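Local coordinates for protein ERPC (Borrelia burgdorferi, PDB 4BXM) that is an outer surface lipoprotein that probably acquires the host complement regulator factor H, consistent with a part in evading complement, at residues S77-N80 and N81-A85. Numbering follows the deposited sequence.
Sequences SEVN and NFIKA
Phe82, Ile83 and Lys84 each give their backbone N-H to the carbonyl four residues earlier. Phe82 N to Glu78 O is 2.8 Å. Ile83 N reaches Val79 O at 3.0 Å, and Lys84 N meets Asn80 O at 3.1 Å in a nearly straight bond (174° at the hydrogen). These i to i+4 bonds form the first turn of helix 79-88. A water takes the place of a direct bond one step earlier: it donates to Ser77 O at 2.6 Å and accepts from Asn81 N at 2.9 Å.

Among polar side chains, Glu78 is bent at chi2 (-67°), which brings its carboxylate beside the Asn81 side chain. Glu78 OE1 accepts a hydrogen bond from the backbone N of Lys93.

The apolar contact is a loose one: Val79 CG1 lies 4.4 Å from Ile83 CG1, one turn on. Ile83 CG1 also sits 3.3 Å from the carbonyl oxygen Val79 O.

With CG anti to its own N (chi1 173°), the Phe82 ring leads away from residues 77-80 and meets Phe92 edge-to-face. Val79 and Phe82 pack on strand 67-74, while Glu78, Asn81 and Ala85 touch Phe92 of strand 90-93, so the helix start is packed against both strands.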
ATOM      1  N   SER A  77      11.564  12.849   4.611  1.00 24.62           N
ATOM      2  CA  SER A  77      12.502  12.920   3.509  1.00 23.92           C
ATOM      3  C   SER A  77      12.152  11.977   2.328  1.00 23.16           C
ATOM      4  O   SER A  77      12.684  12.137   1.204  1.00 22.67           O
ATOM      5  CB  SER A  77      13.937  12.566   4.012  1.00 26.27           C
ATOM      6  OG  SER A  77      13.928  11.224   4.488  1.00 30.52           O
ATOM      7  N   GLU A  78      11.337  10.949   2.549  1.00 21.98           N
ATOM      8  CA  GLU A  78      10.917  10.125   1.400  1.00 21.12           C
ATOM      9  C   GLU A  78       9.556  10.547   0.792  1.00 20.30           C
ATOM     10  O   GLU A  78       9.038   9.932  -0.159  1.00 21.27           O
ATOM     11  CB  GLU A  78      10.855   8.703   1.857  1.00 22.75           C
ATOM     12  CG  GLU A  78      12.208   8.052   2.129  1.00 23.72           C
ATOM     13  CD  GLU A  78      13.013   7.890   0.877  1.00 23.85           C
ATOM     14  OE1 GLU A  78      12.443   7.489  -0.131  1.00 21.69           O
ATOM     15  OE2 GLU A  78      14.224   8.155   0.958  1.00 26.51           O
ATOM     16  N   VAL A  79       8.943  11.563   1.366  1.00 21.33           N
ATOM     17  CA  VAL A  79       7.643  12.028   0.902  1.00 21.82           C
ATOM     18  C   VAL A  79       7.582  12.409  -0.575  1.00 23.89           C
ATOM     19  O   VAL A  79       6.647  11.964  -1.297  1.00 28.56           O
ATOM     20  CB  VAL A  79       7.099  13.204   1.760  1.00 22.00           C
ATOM     21  CG1 VAL A  79       5.867  13.842   1.087  1.00 22.74           C
ATOM     22  CG2 VAL A  79       6.659  12.676   3.074  1.00 21.76           C
ATOM     23  N   ASN A  80       8.552  13.174  -1.066  1.00 23.57           N
ATOM     24  CA  ASN A  80       8.589  13.498  -2.503  1.00 25.21           C
ATOM     25  C   ASN A  80       8.798  12.276  -3.439  1.00 26.06           C
ATOM     26  O   ASN A  80       8.114  12.137  -4.427  1.00 23.04           O
ATOM     27  CB  ASN A  80       9.632  14.589  -2.776  1.00 26.80           C
ATOM     28  CG  ASN A  80       9.200  15.956  -2.243  1.00 33.84           C
ATOM     29  OD1 ASN A  80       8.023  16.228  -1.999  1.00 35.66           O
ATOM     30  ND2 ASN A  80      10.173  16.828  -2.034  1.00 38.64           N
ATOM     31  N   ASN A  81       9.621  11.303  -3.024  1.00 23.82           N
ATOM     32  CA  ASN A  81       9.736  10.062  -3.749  1.00 23.56           C
ATOM     33  C   ASN A  81       8.382   9.333  -3.717  1.00 21.62           C
ATOM     34  O   ASN A  81       7.945   8.732  -4.697  1.00 24.78           O
ATOM     35  CB  ASN A  81      10.817   9.117  -3.093  1.00 25.74           C
ATOM     36  CG  ASN A  81      12.239   9.660  -3.162  1.00 27.66           C
ATOM     37  OD1 ASN A  81      13.126   9.247  -2.403  1.00 33.08           O
ATOM     38  ND2 ASN A  81      12.474  10.579  -4.065  1.00 26.32           N
ATOM     39  N   PHE A  82       7.738   9.289  -2.578  1.00 20.88           N
ATOM     40  CA  PHE A  82       6.480   8.549  -2.531  1.00 19.20           C
ATOM     41  C   PHE A  82       5.425   9.164  -3.483  1.00 18.59           C
ATOM     42  O   PHE A  82       4.755   8.490  -4.202  1.00 20.68           O
ATOM     43  CB  PHE A  82       5.968   8.551  -1.105  1.00 19.14           C
ATOM     44  CG  PHE A  82       4.587   7.960  -0.933  1.00 18.97           C
ATOM     45  CD1 PHE A  82       4.423   6.594  -0.798  1.00 20.48           C
ATOM     46  CD2 PHE A  82       3.483   8.773  -0.906  1.00 21.20           C
ATOM     47  CE1 PHE A  82       3.176   6.060  -0.657  1.00 22.50           C
ATOM     48  CE2 PHE A  82       2.213   8.265  -0.728  1.00 23.90           C
ATOM     49  CZ  PHE A  82       2.050   6.918  -0.563  1.00 23.74           C
ATOM     50  N   ILE A  83       5.317  10.464  -3.499  1.00 23.23           N
ATOM     51  CA  ILE A  83       4.334  11.162  -4.380  1.00 26.84           C
ATOM     52  C   ILE A  83       4.645  10.849  -5.829  1.00 24.16           C
ATOM     53  O   ILE A  83       3.777  10.435  -6.517  1.00 22.64           O
ATOM     54  CB  ILE A  83       4.341  12.687  -4.216  1.00 25.91           C
ATOM     55  CG1 ILE A  83       3.975  13.114  -2.784  1.00 31.13           C
ATOM     56  CG2 ILE A  83       3.450  13.379  -5.288  1.00 26.89           C
ATOM     57  CD1 ILE A  83       2.747  12.490  -2.265  1.00 32.93           C
ATOM     58  N   LYS A  84       5.905  11.052  -6.236  1.00 25.55           N
ATOM     59  CA  LYS A  84       6.291  10.793  -7.594  1.00 27.74           C
ATOM     60  C   LYS A  84       6.017   9.315  -7.930  1.00 28.02           C
ATOM     61  O   LYS A  84       5.348   8.992  -8.956  1.00 25.05           O
ATOM     62  CB  LYS A  84       7.753  11.169  -7.837  1.00 31.26           C
ATOM     63  CG  LYS A  84       8.275  10.610  -9.139  1.00 38.92           C
ATOM     64  CD  LYS A  84       9.737  10.960  -9.364  1.00 45.11           C
ATOM     65  CE  LYS A  84      10.199  10.504 -10.766  1.00 49.68           C
ATOM     66  NZ  LYS A  84       9.841   9.049 -11.034  1.00 50.72           N
ATOM     67  N   ALA A  85       6.478   8.405  -7.049  1.00 25.95           N
ATOM     68  CA  ALA A  85       6.323   6.964  -7.301  1.00 22.61           C
ATOM     69  C   ALA A  85       4.893   6.566  -7.468  1.00 23.07           C
ATOM     70  O   ALA A  85       4.556   5.635  -8.271  1.00 26.07           O
ATOM     71  CB  ALA A  85       6.850   6.163  -6.136  1.00 22.73           C
TER
HETATM   72  O   HOH W   1      11.642  12.384  -1.215  1.00 29.06           O